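Local coordinates for protein 4-hydroxy-3-methylbut-2-enyl diphosphate reductase, apicoplast (Plasmodium falciparum, PDB 4N7B) that reduces (E)-4-hydroxy-3-methylbut-2-enyl diphosphate to isopentenyl and dimethylallyl diphosphate at an iron-sulfur cluster, the last step of the MEP route to isoprenoid precursors, at residues K320-Y324 with I407-S411; I335-K341 with C356-E361; L461-L467 with E490-F494; L472-I478 with P502-T506. All coordinates share one frame. Numbering follows the deposited sequence.

Contact 1: residues K320-Y324 with I407-S411; sequences KVHVY and IPSGS. With NA (sodium ion), chain F.
Residues 320-324 form one and a half turns of alpha helix inside helix 316-329, with Tyr-324 N bonded to Lys-320 O at 3.1 Å. Residues 407-411 are loop: a type I beta turn runs from Ile-407 to Gly-410, closed by Gly-410 N to Ile-407 O at 2.8 Å. Gly-410 sits at phi 83°, psi 173°, where a CB would jam against the preceding carbonyl. Across the segments the CA atoms of Val-321 and Ser-411 are 6.5 Å apart, those of Tyr-324 and Ile-407 7.5 Å. Lys-320, with all four chi angles t, reaches out from the helix to the turn, and its NZ donates to Ser-409 OG (3.0 Å) and to Gly-410 O (3.0 Å). The contact joins a helix to the loop leaving the edge strand 405-406 of an alpha/beta domain, beside the active site: Val-321 packs close to Thr-383 and Glu-345, the latter the proton donor by similarity. Tyr-324 (chi1 -89°) turns a ring face to Ile-407, whose CG1 lies 3.7 Å from the ring centroid, 15° off the normal, in a CH-pi contact. Tyr-324 OH binds the sodium ion at 3.0 Å. Val-321 CG2 meets Ser-411 CB at 4.1 Å, both side chains touching Val-380 of strand 377-381.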
loop_
_atom_site.group_PDB
_atom_site.type_symbol
_atom_site.label_atom_id
_atom_site.label_comp_id
_atom_site.label_asym_id
_atom_site.label_seq_id
_atom_site.Cartn_x
_atom_site.Cartn_y
_atom_site.Cartn_z
ATOM N N LYS A 320 0.351 -11.228 -6.775
ATOM C CA LYS A 320 -0.872 -11.965 -7.036
ATOM C C LYS A 320 -1.628 -11.325 -8.198
ATOM O O LYS A 320 -2.030 -12.007 -9.134
ATOM C CB LYS A 320 -1.727 -11.947 -5.787
ATOM C CG LYS A 320 -3.104 -12.520 -5.920
ATOM C CD LYS A 320 -3.815 -12.259 -4.595
ATOM C CE LYS A 320 -5.129 -12.973 -4.470
ATOM N NZ LYS A 320 -5.978 -12.328 -3.422
ATOM N N VAL A 321 -1.781 -10.007 -8.162
ATOM C CA VAL A 321 -2.549 -9.316 -9.205
ATOM C C VAL A 321 -1.821 -9.428 -10.544
ATOM O O VAL A 321 -2.423 -9.780 -11.567
ATOM C CB VAL A 321 -2.812 -7.828 -8.854
ATOM C CG1 VAL A 321 -3.654 -7.158 -9.920
ATOM C CG2 VAL A 321 -3.533 -7.736 -7.536
ATOM N N HIS A 322 -0.516 -9.179 -10.528
ATOM C CA HIS A 322 0.304 -9.306 -11.738
ATOM C C HIS A 322 0.090 -10.657 -12.386
ATOM O O HIS A 322 -0.010 -10.780 -13.610
ATOM C CB HIS A 322 1.786 -9.149 -11.394
ATOM C CG HIS A 322 2.208 -7.727 -11.168
ATOM N ND1 HIS A 322 3.310 -7.171 -11.778
ATOM C CD2 HIS A 322 1.674 -6.750 -10.396
ATOM C CE1 HIS A 322 3.438 -5.913 -11.394
ATOM N NE2 HIS A 322 2.455 -5.632 -10.556
ATOM N N VAL A 323 0.009 -11.675 -11.542
ATOM C CA VAL A 323 -0.034 -13.052 -11.988
ATOM C C VAL A 323 -1.384 -13.394 -12.628
ATOM O O VAL A 323 -1.436 -13.980 -13.708
ATOM C CB VAL A 323 0.271 -13.984 -10.788
ATOM C CG1 VAL A 323 -0.388 -15.316 -10.969
ATOM C CG2 VAL A 323 1.772 -14.116 -10.617
ATOM N N TYR A 324 -2.477 -13.025 -11.975
ATOM C CA TYR A 324 -3.793 -13.244 -12.565
ATOM C C TYR A 324 -3.920 -12.542 -13.921
ATOM O O TYR A 324 -4.528 -13.070 -14.843
ATOM C CB TYR A 324 -4.904 -12.761 -11.629
ATOM C CG TYR A 324 -5.355 -13.841 -10.676
ATOM C CD1 TYR A 324 -6.310 -14.786 -11.053
ATOM C CD2 TYR A 324 -4.781 -13.955 -9.422
ATOM C CE1 TYR A 324 -6.704 -15.794 -10.176
ATOM C CE2 TYR A 324 -5.163 -14.945 -8.546
ATOM C CZ TYR A 324 -6.124 -15.856 -8.915
ATOM O OH TYR A 324 -6.473 -16.835 -8.010
ATOM N N ILE A 407 -10.707 -12.265 -9.566
ATOM C CA ILE A 407 -10.109 -13.079 -8.521
ATOM C C ILE A 407 -11.128 -13.345 -7.403
ATOM O O ILE A 407 -11.681 -12.399 -6.819
ATOM C CB ILE A 407 -8.909 -12.355 -7.909
ATOM C CG1 ILE A 407 -7.881 -12.005 -8.983
ATOM C CG2 ILE A 407 -8.295 -13.191 -6.800
ATOM C CD1 ILE A 407 -6.821 -11.032 -8.469
ATOM N N PRO A 408 -11.375 -14.627 -7.082
ATOM C CA PRO A 408 -12.373 -14.985 -6.062
ATOM C C PRO A 408 -12.113 -14.317 -4.717
ATOM O O PRO A 408 -13.046 -13.784 -4.110
ATOM C CB PRO A 408 -12.234 -16.505 -5.953
ATOM C CG PRO A 408 -11.746 -16.920 -7.315
ATOM C CD PRO A 408 -10.827 -15.815 -7.755
ATOM N N SER A 409 -10.864 -14.326 -4.265
ATOM C CA SER A 409 -10.528 -13.672 -3.004
ATOM C C SER A 409 -10.462 -12.134 -3.145
ATOM O O SER A 409 -10.343 -11.423 -2.146
ATOM C CB SER A 409 -9.216 -14.233 -2.448
ATOM O OG SER A 409 -8.215 -14.285 -3.444
ATOM N N GLY A 410 -10.561 -11.619 -4.371
ATOM C CA GLY A 410 -10.443 -10.180 -4.580
ATOM C C GLY A 410 -8.997 -9.701 -4.671
ATOM O O GLY A 410 -8.064 -10.475 -4.422
ATOM N N SER A 411 -8.812 -8.423 -5.009
ATOM C CA SER A 411 -7.485 -7.829 -5.213
ATOM C C SER A 411 -7.119 -6.912 -4.050
ATOM O O SER A 411 -5.932 -6.675 -3.782
ATOM C CB SER A 411 -7.450 -7.022 -6.523
ATOM O OG SER A 411 -7.859 -7.822 -7.618
HETATM NA NA NA F . -5.714 -16.586 -5.141
#

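Contact 2: residues I335-K341 with C356-E361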
loop_
_atom_site.group_PDB
_atom_site.type_symbol
_atom_site.label_atom_id
_atom_site.label_comp_id
_atom_site.label_asym_id
_atom_site.label_seq_id
_atom_site.Cartn_x
_atom_site.Cartn_y
_atom_site.Cartn_z
ATOM N N ILE A 335 -8.598 -7.295 -19.902
ATOM C CA ILE A 335 -8.526 -7.085 -18.473
ATOM C C ILE A 335 -8.870 -5.662 -18.092
ATOM O O ILE A 335 -8.313 -4.720 -18.651
ATOM C CB ILE A 335 -7.131 -7.412 -17.951
ATOM C CG1 ILE A 335 -7.006 -8.925 -17.733
ATOM C CG2 ILE A 335 -6.884 -6.718 -16.625
ATOM C CD1 ILE A 335 -6.065 -9.577 -18.661
ATOM N N ILE A 336 -9.786 -5.508 -17.139
ATOM C CA ILE A 336 -10.116 -4.186 -16.622
ATOM C C ILE A 336 -9.417 -3.996 -15.292
ATOM O O ILE A 336 -9.609 -4.773 -14.375
ATOM C CB ILE A 336 -11.621 -3.981 -16.423
ATOM C CG1 ILE A 336 -12.303 -3.597 -17.735
ATOM C CG2 ILE A 336 -11.865 -2.802 -15.522
ATOM C CD1 ILE A 336 -12.336 -4.663 -18.751
ATOM N N LEU A 337 -8.605 -2.953 -15.196
ATOM C CA LEU A 337 -7.812 -2.692 -14.009
ATOM C C LEU A 337 -8.356 -1.459 -13.309
ATOM O O LEU A 337 -8.170 -0.353 -13.794
ATOM C CB LEU A 337 -6.359 -2.449 -14.407
ATOM C CG LEU A 337 -5.397 -1.975 -13.309
ATOM C CD1 LEU A 337 -5.551 -2.795 -12.056
ATOM C CD2 LEU A 337 -3.975 -2.060 -13.821
ATOM N N ILE A 338 -9.047 -1.649 -12.188
ATOM C CA ILE A 338 -9.584 -0.518 -11.427
ATOM C C ILE A 338 -8.506 0.045 -10.501
ATOM O O ILE A 338 -8.020 -0.642 -9.615
ATOM C CB ILE A 338 -10.766 -0.961 -10.557
ATOM C CG1 ILE A 338 -11.784 -1.728 -11.402
ATOM C CG2 ILE A 338 -11.407 0.240 -9.908
ATOM C CD1 ILE A 338 -12.991 -2.211 -10.629
ATOM N N GLY A 339 -8.104 1.281 -10.710
ATOM C CA GLY A 339 -7.078 1.862 -9.870
ATOM C C GLY A 339 -6.713 3.199 -10.449
ATOM O O GLY A 339 -7.297 3.593 -11.460
ATOM N N TYR A 340 -5.759 3.894 -9.840
ATOM C CA TYR A 340 -5.397 5.240 -10.283
ATOM C C TYR A 340 -4.223 5.215 -11.260
ATOM O O TYR A 340 -3.157 4.690 -10.944
ATOM C CB TYR A 340 -5.078 6.102 -9.068
ATOM C CG TYR A 340 -6.281 6.260 -8.170
ATOM C CD1 TYR A 340 -7.319 7.114 -8.527
ATOM C CD2 TYR A 340 -6.409 5.523 -6.998
ATOM C CE1 TYR A 340 -8.438 7.263 -7.728
ATOM C CE2 TYR A 340 -7.532 5.665 -6.182
ATOM C CZ TYR A 340 -8.543 6.544 -6.555
ATOM O OH TYR A 340 -9.661 6.706 -5.762
ATOM N N LYS A 341 -4.449 5.783 -12.448
ATOM C CA LYS A 341 -3.529 5.686 -13.589
ATOM C C LYS A 341 -2.059 5.997 -13.296
ATOM O O LYS A 341 -1.158 5.413 -13.898
ATOM C CB LYS A 341 -3.989 6.637 -14.703
ATOM C CG LYS A 341 -5.250 6.205 -15.424
ATOM C CD LYS A 341 -5.533 7.124 -16.638
ATOM C CE LYS A 341 -6.956 6.917 -17.204
ATOM N NZ LYS A 341 -7.275 5.502 -17.637
ATOM N N CYS A 356 -3.912 -5.481 -23.837
ATOM C CA CYS A 356 -5.255 -6.000 -23.612
ATOM C C CYS A 356 -5.796 -5.578 -22.243
ATOM O O CYS A 356 -6.770 -6.142 -21.756
ATOM C CB CYS A 356 -5.288 -7.525 -23.777
ATOM S SG CYS A 356 -4.352 -8.385 -22.514
ATOM N N THR A 357 -5.180 -4.568 -21.636
ATOM C CA THR A 357 -5.656 -4.059 -20.356
ATOM C C THR A 357 -6.241 -2.648 -20.501
ATOM O O THR A 357 -5.808 -1.855 -21.348
ATOM C CB THR A 357 -4.548 -4.057 -19.277
ATOM O OG1 THR A 357 -4.093 -5.397 -19.044
ATOM C CG2 THR A 357 -5.078 -3.485 -17.969
ATOM N N HIS A 358 -7.244 -2.355 -19.681
ATOM C CA HIS A 358 -7.910 -1.059 -19.693
ATOM C C HIS A 358 -8.075 -0.550 -18.284
ATOM O O HIS A 358 -8.745 -1.171 -17.468
ATOM C CB HIS A 358 -9.275 -1.200 -20.346
ATOM C CG HIS A 358 -9.233 -1.953 -21.637
ATOM N ND1 HIS A 358 -9.402 -1.340 -22.860
ATOM C CD2 HIS A 358 -9.010 -3.265 -21.894
ATOM C CE1 HIS A 358 -9.297 -2.248 -23.817
ATOM N NE2 HIS A 358 -9.060 -3.421 -23.258
ATOM N N ILE A 359 -7.462 0.580 -17.978
ATOM C CA ILE A 359 -7.537 1.094 -16.629
ATOM C C ILE A 359 -8.797 1.911 -16.416
ATOM O O ILE A 359 -9.100 2.787 -17.212
ATOM C CB ILE A 359 -6.337 1.988 -16.322
ATOM C CG1 ILE A 359 -5.052 1.173 -16.438
ATOM C CG2 ILE A 359 -6.473 2.581 -14.914
ATOM C CD1 ILE A 359 -3.792 1.987 -16.270
ATOM N N VAL A 360 -9.521 1.651 -15.333
ATOM C CA VAL A 360 -10.593 2.564 -14.958
ATOM C C VAL A 360 -10.327 3.175 -13.587
ATOM O O VAL A 360 -10.072 2.463 -12.618
ATOM C CB VAL A 360 -12.004 1.904 -15.042
ATOM C CG1 VAL A 360 -12.041 0.886 -16.168
ATOM C CG2 VAL A 360 -12.399 1.282 -13.755
ATOM N N GLU A 361 -10.343 4.505 -13.511
ATOM C CA GLU A 361 -10.206 5.157 -12.212
ATOM C C GLU A 361 -11.521 5.725 -11.705
ATOM O O GLU A 361 -11.607 6.174 -10.560
ATOM C CB GLU A 361 -9.121 6.239 -12.209
ATOM C CG GLU A 361 -8.765 6.813 -13.528
ATOM C CD GLU A 361 -7.723 7.924 -13.413
ATOM O OE1 GLU A 361 -6.891 7.874 -12.480
ATOM O OE2 GLU A 361 -7.742 8.854 -14.256
#
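Strands 335-338 and 357-360 run parallel in direct register, Ile-335 beside Thr-357 through Ile-338 beside Val-360, with axes 4.5 Å apart and crossing at -27°. The ladder alternates donors and acceptors as parallel pairing requires. Ile-335 N donates to Cys-356 O (2.8 Å) and its O accepts from His-358 N (2.8 Å); Leu-337 N donates to His-358 O (2.9 Å) and its O accepts from Val-360 N (2.9 Å); Gly-339 N donates to Val-360 O (3.0 Å). Ile-336 and Ile-338 turn their polar backbone atoms the other way, to strand 377-381 and Gln-382, so both edges of strand 334-338 are used.

Past the strands, bonds between side chain and backbone take over. Lys-341 N donates to Glu-361 OE1 at 3.2 Å, and Lys-341 NZ makes a weak bond to Ile-359 O at 3.3 Å. Tyr-340 N is bonded to Gln-382 OE1 and Glu-361 N to Asp-365 OD2. Thr-357 OG1 is satisfied by Ala-353 O and His-358 NE2 by Asp-334.

Apolar groups fill both faces: Ile-336 CG2 lies 3.7 Å from Val-360 CG1 on the face covered by helix 387-400, while Leu-337 and Ile-359 turn to the other, under helix 344-350. Tyr-340 lies near His-343, a substrate-binding residue by similarity. Strand 334-338, helix 344-350 and strand 357-360 make up a beta-alpha-beta crossover whose second strand is an outermost strand of the parallel four-stranded sheet.

Contact 3: residues L461-L467 with E490-F494; sequences LNTVHDL and ETQKF
Phe-494 is the hub of this contact between the loop that follows strand 458-461 and helix 488-499. Residues 490-494 are helical. Residues 461-467 leave the strand at Leu-461, pass an extended Thr-463 (phi -155°, psi 160°) and enter a short 3-10 segment at 464-466, where Asp-466 N bonds Thr-463 O and Leu-467 N bonds Val-464 O, both at 2.9 Å. The closest CA pairs are Val-464 with Phe-494 (5.8 Å) and Thr-463 with Glu-490 (5.9 Å).

With chi1 -86° and chi2 -83°, Phe-494 sends its ring into the bend of the loop. Val-464 (chi1 -84°) puts CG1 over the ring face, 3.5 Å from the centroid and 10° off the normal, a CH-pi contact. The backbone sets Leu-461 CB 3.8 Å from Phe-494 CZ and Leu-467 CB 4.2 Å from Phe-494 CE1. Helix 488-499 packs on the five-stranded parallel sheet, Phe-494 lying between Ile-434 and Val-436 of strand 432-436, Leu-480 of strand 477-482 and the loop leaving outermost strand 458-461. Lys-493 lends CB to Val-464 CG2 at 3.9 Å.

Glu-490, m at chi1 and chi2, bends toward the loop, leaving OE1 3.1 Å from Thr-463 OG1. Water 1 accepts from Val-464 N (2.9 Å) and donates to Glu-490 O (3.0 Å) and Glu-490 OE1 (2.5 Å). Apolar packing thus joins loop to helix around one aromatic ring, while the clear polar link is carried by water.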
loop_
_atom_site.group_PDB
_atom_site.type_symbol
_atom_site.label_atom_id
_atom_site.label_comp_id
_atom_site.label_asym_id
_atom_site.label_seq_id
_atom_site.Cartn_x
_atom_site.Cartn_y
_atom_site.Cartn_z
ATOM N N LEU A 461 -1.765 12.949 8.943
ATOM C CA LEU A 461 -0.604 13.652 9.466
ATOM C C LEU A 461 0.606 12.725 9.491
ATOM O O LEU A 461 0.523 11.585 9.958
ATOM C CB LEU A 461 -0.885 14.167 10.885
ATOM C CG LEU A 461 -2.034 15.170 11.006
ATOM C CD1 LEU A 461 -2.275 15.489 12.477
ATOM C CD2 LEU A 461 -1.741 16.436 10.212
ATOM N N ASN A 462 1.730 13.227 9.002
ATOM C CA ASN A 462 2.927 12.433 8.863
ATOM C C ASN A 462 3.545 12.200 10.237
ATOM O O ASN A 462 4.016 11.097 10.538
ATOM C CB ASN A 462 3.913 13.143 7.926
ATOM C CG ASN A 462 5.017 12.225 7.417
ATOM O OD1 ASN A 462 4.765 11.100 6.974
ATOM N ND2 ASN A 462 6.246 12.713 7.462
ATOM N N THR A 463 3.493 13.234 11.075
ATOM C CA THR A 463 4.144 13.230 12.378
ATOM C C THR A 463 3.417 14.213 13.317
ATOM O O THR A 463 2.712 15.099 12.834
ATOM C CB THR A 463 5.625 13.643 12.223
ATOM O OG1 THR A 463 6.290 13.513 13.473
ATOM C CG2 THR A 463 5.740 15.077 11.800
ATOM N N VAL A 464 3.576 14.077 14.640
ATOM C CA VAL A 464 2.899 15.000 15.573
ATOM C C VAL A 464 3.245 16.442 15.347
ATOM O O VAL A 464 2.439 17.312 15.633
ATOM C CB VAL A 464 3.226 14.777 17.065
ATOM C CG1 VAL A 464 2.354 13.702 17.626
ATOM C CG2 VAL A 464 4.707 14.511 17.257
ATOM N N HIS A 465 4.462 16.701 14.886
ATOM C CA HIS A 465 4.871 18.071 14.630
ATOM C C HIS A 465 3.910 18.721 13.632
ATOM O O HIS A 465 3.670 19.927 13.714
ATOM C CB HIS A 465 6.313 18.134 14.115
ATOM C CG HIS A 465 6.781 19.524 13.798
ATOM N ND1 HIS A 465 7.247 20.397 14.762
ATOM C CD2 HIS A 465 6.848 20.195 12.622
ATOM C CE1 HIS A 465 7.584 21.540 14.192
ATOM N NE2 HIS A 465 7.352 21.444 12.895
ATOM N N ASP A 466 3.341 17.933 12.713
ATOM C CA ASP A 466 2.434 18.483 11.687
ATOM C C ASP A 466 1.028 18.743 12.226
ATOM O O ASP A 466 0.202 19.320 11.536
ATOM C CB ASP A 466 2.298 17.543 10.478
ATOM C CG ASP A 466 3.619 17.274 9.771
ATOM O OD1 ASP A 466 4.379 18.223 9.490
ATOM O OD2 ASP A 466 3.900 16.091 9.488
ATOM N N LEU A 467 0.740 18.303 13.446
ATOM C CA LEU A 467 -0.590 18.500 14.014
ATOM C C LEU A 467 -0.771 19.964 14.395
ATOM O O LEU A 467 0.026 20.530 15.145
ATOM C CB LEU A 467 -0.801 17.613 15.236
ATOM C CG LEU A 467 -2.027 17.875 16.118
ATOM C CD1 LEU A 467 -3.329 17.588 15.380
ATOM C CD2 LEU A 467 -1.927 17.031 17.404
ATOM N N GLU A 490 5.885 6.708 15.177
ATOM C CA GLU A 490 5.231 7.979 14.856
ATOM C C GLU A 490 3.842 8.000 15.492
ATOM O O GLU A 490 3.402 9.023 15.999
ATOM C CB GLU A 490 5.179 8.229 13.360
ATOM C CG GLU A 490 6.548 8.383 12.752
ATOM C CD GLU A 490 7.370 9.508 13.390
ATOM O OE1 GLU A 490 6.786 10.483 13.931
ATOM O OE2 GLU A 490 8.614 9.417 13.344
ATOM N N THR A 491 3.189 6.844 15.537
ATOM C CA THR A 491 1.867 6.767 16.138
ATOM C C THR A 491 1.932 6.899 17.657
ATOM O O THR A 491 1.034 7.488 18.268
ATOM C CB THR A 491 1.170 5.455 15.773
ATOM O OG1 THR A 491 1.082 5.360 14.351
ATOM C CG2 THR A 491 -0.233 5.405 16.352
ATOM N N GLN A 492 2.995 6.372 18.271
ATOM C CA GLN A 492 3.154 6.477 19.720
ATOM C C GLN A 492 3.337 7.927 20.172
ATOM O O GLN A 492 2.875 8.313 21.246
ATOM C CB GLN A 492 4.340 5.625 20.203
ATOM C CG GLN A 492 4.119 4.161 19.950
ATOM C CD GLN A 492 2.954 3.615 20.768
ATOM O OE1 GLN A 492 2.466 4.274 21.699
ATOM N NE2 GLN A 492 2.503 2.402 20.430
ATOM N N LYS A 493 4.014 8.728 19.364
ATOM C CA LYS A 493 4.187 10.142 19.693
ATOM C C LYS A 493 2.816 10.831 19.783
ATOM O O LYS A 493 2.590 11.698 20.629
ATOM C CB LYS A 493 5.034 10.826 18.626
ATOM C CG LYS A 493 6.440 10.252 18.479
ATOM C CD LYS A 493 7.321 11.163 17.631
ATOM C CE LYS A 493 8.711 10.574 17.471
ATOM N NZ LYS A 493 9.679 11.505 16.781
ATOM N N PHE A 494 1.888 10.442 18.918
ATOM C CA PHE A 494 0.529 10.953 19.030
ATOM C C PHE A 494 -0.102 10.507 20.346
ATOM O O PHE A 494 -0.687 11.313 21.073
ATOM C CB PHE A 494 -0.334 10.514 17.851
ATOM C CG PHE A 494 -0.225 11.424 16.644
ATOM C CD1 PHE A 494 -0.971 12.591 16.562
ATOM C CD2 PHE A 494 0.644 11.118 15.597
ATOM C CE1 PHE A 494 -0.868 13.425 15.446
ATOM C CE2 PHE A 494 0.750 11.958 14.485
ATOM C CZ PHE A 494 -0.001 13.103 14.419
HETATM O O HOH W 1 4.704 11.472 14.990
#

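Contact 4: residues L472-I478 with P502-T506; sequences LKNVNKI and PFNYT
Segment 472-478 opens with a type II beta turn, Leu-472 to Val-475, closed by Val-475 N to Leu-472 O at 3.1 Å; Asn-474 occupies its left-handed position (phi 73°, psi 5°), and the chain then straightens into strand 477-482. Segment 502-506 is irregular, begins with a cis peptide before Pro-502, turns through Asn-504 (phi 55°, psi 40°) and leads into strand 506-511. The backbones stay apart, CA atoms of Asn-476 and Tyr-505 being 7.4 Å from each other and those of Leu-472 and Phe-503 8.5 Å, so side chains bridge the gap.

The polar link is a single, very short hydrogen bond: Tyr-505 OH donates to Val-475 O at 2.5 Å. Tyr-505, at chi1 -71° and chi2 90°, points its ring across to reach this carbonyl.

Two CH-pi contacts accompany it. Ile-478 (m, t) lays CD1 over the Tyr-505 ring, 3.6 Å from the centroid and 21° off the normal; Leu-472 (m, t) sets CD1 over Phe-503, 4.0 Å from its centroid and 24° off the normal. Val-475 CG2 lies 3.3 Å from Tyr-505 OH and 4.2 Å from its CZ. Lys-220 makes a cation-pi contact with Tyr-505, and Leu-498 of helix 488-499 touches both Leu-472 and Tyr-505.

Away from annotated sites, it joins the start of strand 477-482 to the loop returning from helix 488-499 to strand 506-511, closing a beta-alpha-beta crossover that passes over strand 221-226.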
loop_
_atom_site.group_PDB
_atom_site.type_symbol
_atom_site.label_atom_id
_atom_site.label_comp_id
_atom_site.label_asym_id
_atom_site.label_seq_id
_atom_site.Cartn_x
_atom_site.Cartn_y
_atom_site.Cartn_z
ATOM N N LEU A 472 -8.014 20.502 18.034
ATOM C CA LEU A 472 -8.439 19.607 19.110
ATOM C C LEU A 472 -9.381 20.336 20.062
ATOM O O LEU A 472 -9.960 19.733 20.967
ATOM C CB LEU A 472 -7.241 19.115 19.897
ATOM C CG LEU A 472 -6.171 18.322 19.150
ATOM C CD1 LEU A 472 -4.923 18.182 20.032
ATOM C CD2 LEU A 472 -6.715 16.973 18.757
ATOM N N LYS A 473 -9.528 21.640 19.870
ATOM C CA LYS A 473 -10.454 22.401 20.691
ATOM C C LYS A 473 -11.852 21.876 20.368
ATOM O O LYS A 473 -12.215 21.732 19.190
ATOM C CB LYS A 473 -10.344 23.907 20.406
ATOM C CG LYS A 473 -10.403 24.758 21.663
ATOM C CD LYS A 473 -11.360 25.944 21.522
ATOM C CE LYS A 473 -10.625 27.260 21.293
ATOM N NZ LYS A 473 -11.568 28.416 21.257
ATOM N N ASN A 474 -12.616 21.540 21.407
ATOM C CA ASN A 474 -13.976 21.015 21.220
ATOM C C ASN A 474 -14.049 19.573 20.694
ATOM O O ASN A 474 -15.144 19.076 20.416
ATOM C CB ASN A 474 -14.808 21.920 20.288
ATOM C CG ASN A 474 -14.742 23.397 20.675
ATOM O OD1 ASN A 474 -14.704 24.275 19.799
ATOM N ND2 ASN A 474 -14.735 23.680 21.988
ATOM N N VAL A 475 -12.924 18.881 20.540
ATOM C CA VAL A 475 -13.042 17.457 20.261
ATOM C C VAL A 475 -12.705 16.631 21.490
ATOM O O VAL A 475 -11.628 16.754 22.088
ATOM C CB VAL A 475 -12.300 16.989 18.973
ATOM C CG1 VAL A 475 -11.851 18.182 18.123
ATOM C CG2 VAL A 475 -11.182 16.059 19.292
ATOM N N ASN A 476 -13.672 15.799 21.862
ATOM C CA ASN A 476 -13.590 14.967 23.047
ATOM C C ASN A 476 -13.243 13.530 22.727
ATOM O O ASN A 476 -12.642 12.848 23.539
ATOM C CB ASN A 476 -14.922 15.022 23.797
ATOM C CG ASN A 476 -15.266 16.427 24.247
ATOM O OD1 ASN A 476 -14.409 17.163 24.736
ATOM N ND2 ASN A 476 -16.520 16.810 24.074
ATOM N N LYS A 477 -13.636 13.056 21.555
ATOM C CA LYS A 477 -13.306 11.689 21.175
ATOM C C LYS A 477 -12.581 11.626 19.842
ATOM O O LYS A 477 -13.059 12.129 18.826
ATOM C CB LYS A 477 -14.562 10.827 21.145
ATOM C CG LYS A 477 -15.385 10.952 22.421
ATOM C CD LYS A 477 -16.105 9.670 22.757
ATOM C CE LYS A 477 -17.290 9.932 23.678
ATOM N NZ LYS A 477 -16.961 10.881 24.785
ATOM N N ILE A 478 -11.424 10.984 19.868
ATOM C CA ILE A 478 -10.567 10.825 18.710
ATOM C C ILE A 478 -10.339 9.351 18.363
ATOM O O ILE A 478 -10.020 8.514 19.223
ATOM C CB ILE A 478 -9.223 11.461 18.993
ATOM C CG1 ILE A 478 -9.409 12.946 19.216
ATOM C CG2 ILE A 478 -8.229 11.171 17.879
ATOM C CD1 ILE A 478 -8.186 13.621 19.782
ATOM N N PRO A 502 -1.271 18.953 28.127
ATOM C CA PRO A 502 -2.537 19.537 28.589
ATOM C C PRO A 502 -3.808 18.942 27.966
ATOM O O PRO A 502 -4.876 19.503 28.171
ATOM C CB PRO A 502 -2.407 20.985 28.133
ATOM C CG PRO A 502 -1.658 20.872 26.827
ATOM C CD PRO A 502 -0.671 19.743 27.036
ATOM N N PHE A 503 -3.716 17.838 27.237
ATOM C CA PHE A 503 -4.870 17.345 26.489
ATOM C C PHE A 503 -5.664 16.299 27.251
ATOM O O PHE A 503 -6.888 16.362 27.300
ATOM C CB PHE A 503 -4.406 16.819 25.136
ATOM C CG PHE A 503 -3.750 17.880 24.293
ATOM C CD1 PHE A 503 -4.486 18.953 23.822
ATOM C CD2 PHE A 503 -2.395 17.837 24.027
ATOM C CE1 PHE A 503 -3.888 19.949 23.076
ATOM C CE2 PHE A 503 -1.792 18.839 23.280
ATOM C CZ PHE A 503 -2.541 19.889 22.805
ATOM N N ASN A 504 -4.960 15.349 27.858
ATOM C CA ASN A 504 -5.571 14.393 28.770
ATOM C C ASN A 504 -6.740 13.600 28.190
ATOM O O ASN A 504 -7.719 13.356 28.887
ATOM C CB ASN A 504 -6.016 15.096 30.046
ATOM C CG ASN A 504 -4.860 15.668 30.820
ATOM O OD1 ASN A 504 -3.855 14.989 31.051
ATOM N ND2 ASN A 504 -4.990 16.923 31.235
ATOM N N TYR A 505 -6.629 13.179 26.932
ATOM C CA TYR A 505 -7.564 12.207 26.398
ATOM C C TYR A 505 -7.310 10.882 27.117
ATOM O O TYR A 505 -6.163 10.453 27.240
ATOM C CB TYR A 505 -7.382 12.034 24.884
ATOM C CG TYR A 505 -7.851 13.248 24.061
ATOM C CD1 TYR A 505 -6.984 14.297 23.758
ATOM C CD2 TYR A 505 -9.153 13.340 23.614
ATOM C CE1 TYR A 505 -7.413 15.417 23.034
ATOM C CE2 TYR A 505 -9.594 14.462 22.886
ATOM C CZ TYR A 505 -8.720 15.487 22.597
ATOM O OH TYR A 505 -9.156 16.583 21.871
ATOM N N THR A 506 -8.368 10.229 27.584
ATOM C CA THR A 506 -8.208 8.932 28.246
ATOM C C THR A 506 -7.978 7.861 27.188
ATOM O O THR A 506 -8.734 7.749 26.225
ATOM C CB THR A 506 -9.432 8.543 29.094
ATOM O OG1 THR A 506 -9.574 9.459 30.179
ATOM C CG2 THR A 506 -9.255 7.125 29.665
#

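How the contacts relate
The four contacts fall into two pairs on opposite sides of the chain's centre. Contacts 1 and 2, centres 14 Å apart, belong to the domain built on the parallel sheet 357-360, 334-338, 377-381, 405-406; helix 316-329 leads directly into strand 334-338, and both segments of contact 2 lie between those of contact 1 in sequence. Contacts 3 and 4, centres 15 Å apart, come later, around the five-stranded parallel sheet. Their segments alternate along the chain, and they meet where Leu-467 CD2 lies 4.1 Å from Leu-472 CD1. Between the pairs, centres are 34 to 42 Å apart, so each pair belongs to a different alpha/beta unit, while Cys-231, Cys-315 and Cys-413 bind the cluster.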